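Local coordinates for protein Pre-mRNA-splicing factor SAD1 (PDB 4MSX) that promotes assembly of newly made U4 snRNA into the U4/U6 snRNP and is required for pre-mRNA splicing, as a catalytically inactive relative of ubiquitin-specific proteases, at residues Q443-D446 with K451-E454; D166-C171 with D446-K451; S438-Q443 with E472-V477. All coordinates share one frame; numbering follows the deposited sequence.

Contact 1: residues Q443-D446 with K451-E454; sequences QLYD and KWIE
The turn end of the β hairpin formed by strands 438-446 and 451-456 shows how two side chains on one face of a sheet can pack across a strand pair. Tyr-445 and Trp-452 form a non-hydrogen-bonded pair, and the indole swings back across the neighbouring strand. With its CG beside the backbone N (chi1 -81°), Trp-452 brings the six-membered ring under the Tyr-445 methylene: Tyr-445 CB stands 3.6 Å from the ring centroid, almost on its normal, a CH-pi contact. The two side chains cross at about a right angle, while the ring planes are inclined at 47°, and Tyr-445 CD1 comes within 3.3 Å of Trp-452 NE1. Further along, Trp-452 CZ3 reaches Gln-443 O at 3.5 Å. Were this tryptophan an alanine, Tyr-445 would probably lose the ring beneath its methylene, and its phenol would be freer to turn.

This hairpin belongs to the large mixed sheet of the USP-like domain. In its hydrogen-bonded pair, Leu-444 N donates to Ile-453 O at 2.8 Å, and Ile-453 N donates to Leu-444 O at 2.9 Å. Gln-443 and Glu-454 run side by side with nearly coplanar end groups, and Gln-443 NE2 donates to the anti lone pair of Glu-454 OE1 at 2.9 Å. Arg-463 and Lys-471 form salt bridges with the same carboxylate, while Asn-416 donates to Gln-443 OE1.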
loop_
_atom_site.group_PDB
_atom_site.type_symbol
_atom_site.label_atom_id
_atom_site.label_comp_id
_atom_site.label_asym_id
_atom_site.label_seq_id
_atom_site.Cartn_x
_atom_site.Cartn_y
_atom_site.Cartn_z
ATOM N N GLN A 443 -4.901 -2.378 -9.764
ATOM C CA GLN A 443 -4.908 -3.709 -10.348
ATOM C C GLN A 443 -3.533 -4.303 -10.155
ATOM O O GLN A 443 -2.525 -3.626 -10.429
ATOM C CB GLN A 443 -5.176 -3.604 -11.867
ATOM C CG GLN A 443 -6.542 -2.976 -12.102
ATOM C CD GLN A 443 -6.810 -2.604 -13.562
ATOM O OE1 GLN A 443 -5.877 -2.361 -14.353
ATOM N NE2 GLN A 443 -8.105 -2.508 -13.909
ATOM N N LEU A 444 -3.475 -5.552 -9.702
ATOM C CA LEU A 444 -2.185 -6.143 -9.379
ATOM C C LEU A 444 -2.053 -7.508 -10.003
ATOM O O LEU A 444 -3.001 -8.286 -9.988
ATOM C CB LEU A 444 -2.064 -6.380 -7.838
ATOM C CG LEU A 444 -2.164 -5.053 -7.044
ATOM C CD1 LEU A 444 -2.202 -5.345 -5.513
ATOM C CD2 LEU A 444 -0.963 -4.163 -7.361
ATOM N N TYR A 445 -0.839 -7.828 -10.412
ATOM C CA TYR A 445 -0.610 -9.080 -11.164
ATOM C C TYR A 445 -0.066 -10.135 -10.245
ATOM O O TYR A 445 0.879 -9.875 -9.505
ATOM C CB TYR A 445 0.397 -8.860 -12.291
ATOM C CG TYR A 445 0.519 -10.118 -13.195
ATOM C CD1 TYR A 445 -0.564 -10.558 -13.949
ATOM C CD2 TYR A 445 1.698 -10.834 -13.263
ATOM C CE1 TYR A 445 -0.462 -11.706 -14.784
ATOM C CE2 TYR A 445 1.813 -11.986 -14.110
ATOM C CZ TYR A 445 0.718 -12.386 -14.851
ATOM O OH TYR A 445 0.800 -13.494 -15.647
ATOM N N ASP A 446 -0.657 -11.325 -10.300
ATOM C CA ASP A 446 -0.121 -12.477 -9.570
ATOM C C ASP A 446 0.542 -13.459 -10.556
ATOM O O ASP A 446 -0.152 -14.083 -11.333
ATOM C CB ASP A 446 -1.231 -13.227 -8.841
ATOM C CG ASP A 446 -0.747 -14.612 -8.291
ATOM O OD1 ASP A 446 0.463 -14.807 -8.045
ATOM O OD2 ASP A 446 -1.609 -15.488 -8.111
ATOM N N LYS A 451 -3.034 -14.184 -12.875
ATOM C CA LYS A 451 -4.271 -13.444 -12.905
ATOM C C LYS A 451 -4.014 -11.992 -12.520
ATOM O O LYS A 451 -3.082 -11.706 -11.741
ATOM C CB LYS A 451 -5.281 -14.034 -11.919
ATOM C CG LYS A 451 -5.526 -15.521 -12.070
ATOM C CD LYS A 451 -6.492 -15.823 -13.209
ATOM C CE LYS A 451 -6.973 -17.281 -13.144
ATOM N NZ LYS A 451 -7.647 -17.633 -11.836
ATOM N N TRP A 452 -4.835 -11.104 -13.073
ATOM C CA TRP A 452 -4.901 -9.718 -12.619
ATOM C C TRP A 452 -6.033 -9.597 -11.631
ATOM O O TRP A 452 -7.178 -10.000 -11.906
ATOM C CB TRP A 452 -5.139 -8.764 -13.805
ATOM C CG TRP A 452 -3.871 -8.474 -14.546
ATOM C CD1 TRP A 452 -3.385 -9.127 -15.674
ATOM C CD2 TRP A 452 -2.901 -7.492 -14.202
ATOM N NE1 TRP A 452 -2.169 -8.599 -16.028
ATOM C CE2 TRP A 452 -1.858 -7.573 -15.162
ATOM C CE3 TRP A 452 -2.821 -6.520 -13.182
ATOM C CZ2 TRP A 452 -0.738 -6.738 -15.122
ATOM C CZ3 TRP A 452 -1.714 -5.682 -13.146
ATOM C CH2 TRP A 452 -0.687 -5.789 -14.119
ATOM N N ILE A 453 -5.754 -8.979 -10.491
ATOM C CA ILE A 453 -6.806 -8.773 -9.508
ATOM C C ILE A 453 -6.974 -7.283 -9.340
ATOM O O ILE A 453 -5.993 -6.585 -9.036
ATOM C CB ILE A 453 -6.388 -9.347 -8.138
ATOM C CG1 ILE A 453 -6.038 -10.835 -8.232
ATOM C CG2 ILE A 453 -7.486 -9.110 -7.116
ATOM C CD1 ILE A 453 -7.169 -11.701 -8.713
ATOM N N GLU A 454 -8.204 -6.808 -9.500
ATOM C CA GLU A 454 -8.514 -5.395 -9.341
ATOM C C GLU A 454 -9.102 -5.148 -7.954
ATOM O O GLU A 454 -10.115 -5.722 -7.585
ATOM C CB GLU A 454 -9.528 -4.953 -10.394
ATOM C CG GLU A 454 -10.054 -3.530 -10.196
ATOM C CD GLU A 454 -11.052 -3.136 -11.317
ATOM O OE1 GLU A 454 -10.630 -3.038 -12.483
ATOM O OE2 GLU A 454 -12.248 -2.962 -11.020
#

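Contact 2: residues D166-C171 with D446-K451; sequences DFPRQC and DNKSEK
A cis peptide bond precedes Pro-168, the residue whose ring meets the carboxylate of Asp-446 across this contact. Asp-446 opens the hairpin turn between strands 438-446 and 451-456, and its side chain organises that turn: Asp-446 OD1 accepts from Lys-448 N at 2.9 Å, closing an Asx turn, and OD2 accepts from Ser-449 N. A G1 β bulge, in which Glu-450 and Lys-451 both face Asp-446, completes the reversal. The serine hydroxyl adds a second bond to OD2, from the same face of the carboxylate as its own amide. Three donors from the turn thus fix the rotation of the carboxylate, which lies against the proline with Pro-168 CG 3.2 Å from Asp-446 OD1.

Lys-448 supplies the other half of the contact. Its chain leaves anti to the backbone N (chi1 -152°) and bends at its last two torsions, which lays Lys-448 CE 3.1 Å from Phe-167 O and 3.7 Å from Pro-168 CD. The ammonium nitrogen also lies near that carbonyl, but at an angle too poor for a hydrogen bond. The proline side of the interface belongs to the segment leading into the two-stranded sheet 170-172 and 178-180, from which Leu-180 touches both Pro-168 and Asp-446. A water joins the two sides, donating to Pro-168 O at 3.0 Å and to Asp-446 OD2 at 2.8 Å.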
loop_
_atom_site.group_PDB
_atom_site.type_symbol
_atom_site.label_atom_id
_atom_site.label_comp_id
_atom_site.label_asym_id
_atom_site.label_seq_id
_atom_site.Cartn_x
_atom_site.Cartn_y
_atom_site.Cartn_z
ATOM N N ASP A 166 5.407 -19.872 -0.729
ATOM C CA ASP A 166 4.084 -20.276 -1.168
ATOM C C ASP A 166 3.100 -19.085 -1.206
ATOM O O ASP A 166 1.889 -19.285 -1.143
ATOM C CB ASP A 166 3.506 -21.341 -0.231
ATOM C CG ASP A 166 2.274 -22.041 -0.829
ATOM O OD1 ASP A 166 2.118 -22.043 -2.078
ATOM O OD2 ASP A 166 1.458 -22.587 -0.053
ATOM N N PHE A 167 3.605 -17.860 -1.299
ATOM C CA PHE A 167 2.691 -16.687 -1.414
ATOM C C PHE A 167 2.670 -16.259 -2.885
ATOM O O PHE A 167 3.708 -16.320 -3.536
ATOM C CB PHE A 167 3.226 -15.498 -0.602
ATOM C CG PHE A 167 3.047 -15.610 0.880
ATOM C CD1 PHE A 167 2.411 -16.692 1.453
ATOM C CD2 PHE A 167 3.497 -14.586 1.695
ATOM C CE1 PHE A 167 2.256 -16.784 2.829
ATOM C CE2 PHE A 167 3.370 -14.659 3.055
ATOM C CZ PHE A 167 2.737 -15.753 3.641
ATOM N N PRO A 168 1.524 -15.780 -3.406
ATOM C CA PRO A 168 0.240 -15.689 -2.698
ATOM C C PRO A 168 -0.524 -17.013 -2.810
ATOM O O PRO A 168 -0.285 -17.768 -3.753
ATOM C CB PRO A 168 -0.518 -14.598 -3.473
ATOM C CG PRO A 168 0.030 -14.703 -4.926
ATOM C CD PRO A 168 1.494 -15.148 -4.744
ATOM N N ARG A 169 -1.441 -17.281 -1.886
ATOM C CA ARG A 169 -2.292 -18.474 -1.961
ATOM C C ARG A 169 -3.702 -18.148 -1.492
ATOM O O ARG A 169 -3.905 -17.137 -0.795
ATOM C CB ARG A 169 -1.694 -19.597 -1.127
ATOM C CG ARG A 169 -1.623 -19.303 0.360
ATOM C CD ARG A 169 -1.745 -20.632 1.163
ATOM N NE ARG A 169 -1.632 -20.434 2.617
ATOM C CZ ARG A 169 -0.491 -20.072 3.170
ATOM N NH1 ARG A 169 0.556 -19.884 2.376
ATOM N NH2 ARG A 169 -0.392 -19.905 4.467
ATOM N N GLN A 170 -4.679 -18.977 -1.845
ATOM C CA GLN A 170 -6.055 -18.719 -1.407
ATOM C C GLN A 170 -6.220 -19.021 0.100
ATOM O O GLN A 170 -5.778 -20.044 0.603
ATOM C CB GLN A 170 -7.089 -19.486 -2.255
ATOM C CG GLN A 170 -7.119 -19.048 -3.740
ATOM C CD GLN A 170 -7.850 -17.707 -4.017
ATOM O OE1 GLN A 170 -8.628 -17.197 -3.195
ATOM N NE2 GLN A 170 -7.626 -17.160 -5.221
ATOM N N CYS A 171 -6.852 -18.100 0.801
ATOM C CA CYS A 171 -6.960 -18.161 2.245
ATOM C C CYS A 171 -8.404 -17.946 2.600
ATOM O O CYS A 171 -9.202 -17.576 1.742
ATOM C CB CYS A 171 -6.102 -17.051 2.866
ATOM S SG CYS A 171 -4.332 -17.283 2.621
ATOM N N ASP A 446 -0.657 -11.325 -10.300
ATOM C CA ASP A 446 -0.121 -12.477 -9.570
ATOM C C ASP A 446 0.542 -13.459 -10.556
ATOM O O ASP A 446 -0.152 -14.083 -11.333
ATOM C CB ASP A 446 -1.231 -13.227 -8.841
ATOM C CG ASP A 446 -0.747 -14.612 -8.291
ATOM O OD1 ASP A 446 0.463 -14.807 -8.045
ATOM O OD2 ASP A 446 -1.609 -15.488 -8.111
ATOM N N ASN A 447 1.866 -13.520 -10.505
ATOM C CA ASN A 447 2.715 -14.384 -11.349
ATOM C C ASN A 447 2.333 -15.851 -11.291
ATOM O O ASN A 447 2.499 -16.587 -12.258
ATOM C CB ASN A 447 4.156 -14.348 -10.811
ATOM C CG ASN A 447 4.933 -13.160 -11.310
ATOM O OD1 ASN A 447 4.656 -12.647 -12.390
ATOM N ND2 ASN A 447 5.908 -12.699 -10.522
ATOM N N LYS A 448 1.884 -16.289 -10.124
ATOM C CA LYS A 448 1.787 -17.711 -9.854
ATOM C C LYS A 448 0.528 -18.206 -10.542
ATOM O O LYS A 448 0.589 -19.118 -11.339
ATOM C CB LYS A 448 1.772 -17.966 -8.339
ATOM C CG LYS A 448 2.324 -19.302 -7.933
ATOM C CD LYS A 448 2.272 -19.495 -6.424
ATOM C CE LYS A 448 3.057 -18.411 -5.674
ATOM N NZ LYS A 448 4.431 -18.109 -6.214
ATOM N N SER A 449 -0.611 -17.583 -10.287
ATOM C CA SER A 449 -1.850 -17.997 -10.943
ATOM C C SER A 449 -2.072 -17.277 -12.292
ATOM O O SER A 449 -3.086 -17.477 -12.945
ATOM C CB SER A 449 -3.023 -17.714 -10.011
ATOM O OG SER A 449 -3.220 -16.314 -9.902
ATOM N N GLU A 450 -1.114 -16.433 -12.690
ATOM C CA GLU A 450 -1.257 -15.573 -13.870
ATOM C C GLU A 450 -2.582 -14.803 -13.966
ATOM O O GLU A 450 -3.179 -14.757 -15.020
ATOM C CB GLU A 450 -1.026 -16.417 -15.136
ATOM C CG GLU A 450 0.318 -17.127 -15.039
ATOM C CD GLU A 450 0.668 -18.016 -16.232
ATOM O OE1 GLU A 450 -0.136 -18.112 -17.191
ATOM O OE2 GLU A 450 1.767 -18.618 -16.197
ATOM N N LYS A 451 -3.034 -14.184 -12.875
ATOM C CA LYS A 451 -4.271 -13.444 -12.905
ATOM C C LYS A 451 -4.014 -11.992 -12.520
ATOM O O LYS A 451 -3.082 -11.706 -11.741
ATOM C CB LYS A 451 -5.281 -14.034 -11.919
ATOM C CG LYS A 451 -5.526 -15.521 -12.070
ATOM C CD LYS A 451 -6.492 -15.823 -13.209
ATOM C CE LYS A 451 -6.973 -17.281 -13.144
ATOM N NZ LYS A 451 -7.647 -17.633 -11.836
HETATM O O HOH W 1 -1.466 -17.729 -6.483
#

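Contact 3: residues S438-Q443 with E472-V477; sequences SHWITQ and ETFIQV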
loop_
_atom_site.group_PDB
_atom_site.type_symbol
_atom_site.label_atom_id
_atom_site.label_comp_id
_atom_site.label_asym_id
_atom_site.label_seq_id
_atom_site.Cartn_x
_atom_site.Cartn_y
_atom_site.Cartn_z
ATOM N N SER A 438 -11.949 12.580 -7.958
ATOM C CA SER A 438 -11.130 11.396 -8.372
ATOM C C SER A 438 -11.333 10.216 -7.423
ATOM O O SER A 438 -11.368 10.404 -6.195
ATOM C CB SER A 438 -9.666 11.792 -8.332
ATOM O OG SER A 438 -9.348 12.766 -9.338
ATOM N N HIS A 439 -11.431 9.005 -7.967
ATOM C CA HIS A 439 -11.419 7.780 -7.182
ATOM C C HIS A 439 -10.304 6.910 -7.801
ATOM O O HIS A 439 -10.097 6.936 -9.030
ATOM C CB HIS A 439 -12.775 7.092 -7.280
ATOM C CG HIS A 439 -12.836 5.712 -6.682
ATOM N ND1 HIS A 439 -12.360 5.405 -5.414
ATOM C CD2 HIS A 439 -13.345 4.554 -7.182
ATOM C CE1 HIS A 439 -12.552 4.116 -5.176
ATOM N NE2 HIS A 439 -13.151 3.578 -6.229
ATOM N N TRP A 440 -9.611 6.141 -6.969
ATOM C CA TRP A 440 -8.398 5.418 -7.439
ATOM C C TRP A 440 -8.602 3.940 -7.181
ATOM O O TRP A 440 -9.019 3.538 -6.081
ATOM C CB TRP A 440 -7.158 5.941 -6.663
ATOM C CG TRP A 440 -6.957 7.428 -6.843
ATOM C CD1 TRP A 440 -7.247 8.454 -5.953
ATOM C CD2 TRP A 440 -6.423 8.041 -8.018
ATOM N NE1 TRP A 440 -6.912 9.664 -6.537
ATOM C CE2 TRP A 440 -6.432 9.432 -7.813
ATOM C CE3 TRP A 440 -5.950 7.522 -9.238
ATOM C CZ2 TRP A 440 -5.970 10.331 -8.769
ATOM C CZ3 TRP A 440 -5.474 8.399 -10.192
ATOM C CH2 TRP A 440 -5.493 9.806 -9.961
ATOM N N ILE A 441 -8.304 3.119 -8.177
ATOM C CA ILE A 441 -8.390 1.680 -7.941
ATOM C C ILE A 441 -7.107 1.034 -8.437
ATOM O O ILE A 441 -6.357 1.611 -9.227
ATOM C CB ILE A 441 -9.606 1.063 -8.620
ATOM C CG1 ILE A 441 -9.449 1.163 -10.129
ATOM C CG2 ILE A 441 -10.929 1.785 -8.162
ATOM C CD1 ILE A 441 -10.599 0.525 -10.886
ATOM N N THR A 442 -6.819 -0.148 -7.907
ATOM C CA THR A 442 -5.467 -0.718 -8.097
ATOM C C THR A 442 -5.624 -2.098 -8.673
ATOM O O THR A 442 -6.383 -2.902 -8.142
ATOM C CB THR A 442 -4.722 -0.798 -6.736
ATOM O OG1 THR A 442 -4.768 0.498 -6.136
ATOM C CG2 THR A 442 -3.221 -1.254 -6.887
ATOM N N GLN A 443 -4.901 -2.378 -9.764
ATOM C CA GLN A 443 -4.908 -3.709 -10.348
ATOM C C GLN A 443 -3.533 -4.303 -10.155
ATOM O O GLN A 443 -2.525 -3.626 -10.429
ATOM C CB GLN A 443 -5.176 -3.604 -11.867
ATOM C CG GLN A 443 -6.542 -2.976 -12.102
ATOM C CD GLN A 443 -6.810 -2.604 -13.562
ATOM O OE1 GLN A 443 -5.877 -2.361 -14.353
ATOM N NE2 GLN A 443 -8.105 -2.508 -13.909
ATOM N N GLU A 472 -8.628 4.290 -17.391
ATOM C CA GLU A 472 -7.664 5.378 -17.455
ATOM C C GLU A 472 -6.441 5.140 -16.536
ATOM O O GLU A 472 -6.504 5.471 -15.333
ATOM C CB GLU A 472 -8.359 6.646 -17.043
ATOM C CG GLU A 472 -7.558 7.905 -17.333
ATOM C CD GLU A 472 -8.245 9.181 -16.833
ATOM O OE1 GLU A 472 -9.330 9.520 -17.354
ATOM O OE2 GLU A 472 -7.702 9.861 -15.918
ATOM N N THR A 473 -5.349 4.648 -17.117
ATOM C CA THR A 473 -4.129 4.365 -16.367
ATOM C C THR A 473 -3.480 5.677 -15.888
ATOM O O THR A 473 -3.421 6.701 -16.616
ATOM C CB THR A 473 -3.113 3.502 -17.182
ATOM O OG1 THR A 473 -2.005 3.212 -16.340
ATOM C CG2 THR A 473 -2.601 4.266 -18.456
ATOM N N PHE A 474 -3.039 5.679 -14.632
ATOM C CA PHE A 474 -2.392 6.862 -14.053
ATOM C C PHE A 474 -0.947 6.536 -13.636
ATOM O O PHE A 474 -0.033 7.311 -13.903
ATOM C CB PHE A 474 -3.191 7.314 -12.807
ATOM C CG PHE A 474 -2.636 8.544 -12.132
ATOM C CD1 PHE A 474 -2.654 9.781 -12.776
ATOM C CD2 PHE A 474 -2.152 8.472 -10.820
ATOM C CE1 PHE A 474 -2.156 10.919 -12.153
ATOM C CE2 PHE A 474 -1.652 9.621 -10.189
ATOM C CZ PHE A 474 -1.660 10.836 -10.829
ATOM N N ILE A 475 -0.755 5.421 -12.910
ATOM C CA ILE A 475 0.567 4.963 -12.534
ATOM C C ILE A 475 0.717 3.481 -12.855
ATOM O O ILE A 475 -0.212 2.705 -12.653
ATOM C CB ILE A 475 0.780 5.102 -10.966
ATOM C CG1 ILE A 475 1.213 6.515 -10.621
ATOM C CG2 ILE A 475 1.831 4.092 -10.463
ATOM C CD1 ILE A 475 1.072 6.774 -9.116
ATOM N N GLN A 476 1.888 3.088 -13.318
ATOM C CA GLN A 476 2.146 1.663 -13.563
ATOM C C GLN A 476 3.464 1.281 -12.987
ATOM O O GLN A 476 4.390 2.082 -12.973
ATOM C CB GLN A 476 2.246 1.326 -15.102
ATOM C CG GLN A 476 0.878 1.476 -15.766
ATOM C CD GLN A 476 0.944 1.213 -17.263
ATOM O OE1 GLN A 476 2.027 1.336 -17.891
ATOM N NE2 GLN A 476 -0.189 0.803 -17.828
ATOM N N VAL A 477 3.569 0.004 -12.617
ATOM C CA VAL A 477 4.855 -0.498 -12.124
ATOM C C VAL A 477 5.230 -1.634 -13.077
ATOM O O VAL A 477 4.429 -2.531 -13.279
ATOM C CB VAL A 477 4.779 -1.086 -10.697
ATOM C CG1 VAL A 477 6.133 -1.718 -10.283
ATOM C CG2 VAL A 477 4.386 0.021 -9.656
#
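Trp-440 sets its CG beside the backbone N, anti to the carbonyl carbon (chi1 -59°), whereas Phe-474 carries its CG anti to the backbone N (chi1 -179°); these two choices send the rings to one meeting point between strands that do not pair directly. The six-membered part of the indole does the touching. Trp-440 CH2 lies over the centre of the Phe-474 ring, 3.6 Å above its plane, and Trp-440 CZ3 comes down near the root of the same ring, 3.4 Å from Phe-474 CD2. The side chains cross at a slant, with the planes inclined at 45° and the ring centroids 4.6 Å apart, so the pair meets obliquely. Trp-440 CZ3 also approaches Phe-474 CB at 3.6 Å. Both residues are buried, and the contact between these strand segments is wholly apolar.

The principle illustrated is that large side chains can bridge across an intervening strand: the CA atoms of Trp-440 and Phe-474 are 9.0 Å apart. In the mixed sheet of this USP-like domain, strand 409-421 pairs antiparallel with both 438-446 and 472-480. Phe-474 and Ile-475 form a classic β bulge opposite Val-417 of that middle strand. Tyr-194 of helix 189-203 touches Trp-440, while helix 266-280 touches Trp-440 through Pro-266 and Phe-474 through Arg-267.

Strand 438-446 is the thread common to all three contacts. Contact 3 uses its first part and contact 1 its last, meeting at Gln-443 with centres about 12 Å apart. Contact 2 takes over at the turn, sharing Asp-446 and Lys-451 with contact 1, its centre about 10 Å away, and Tyr-445 OH lies 3.4 Å from Glu-450 CA. Contacts 2 and 3, about 21 Å between centres, adjoin in the sequence but do not otherwise touch. Together the three run from the mixed sheet, across the hairpin turn, to segment 166-171, all away from the zinc site of Cys-94, Cys-97, His-113 and His-119.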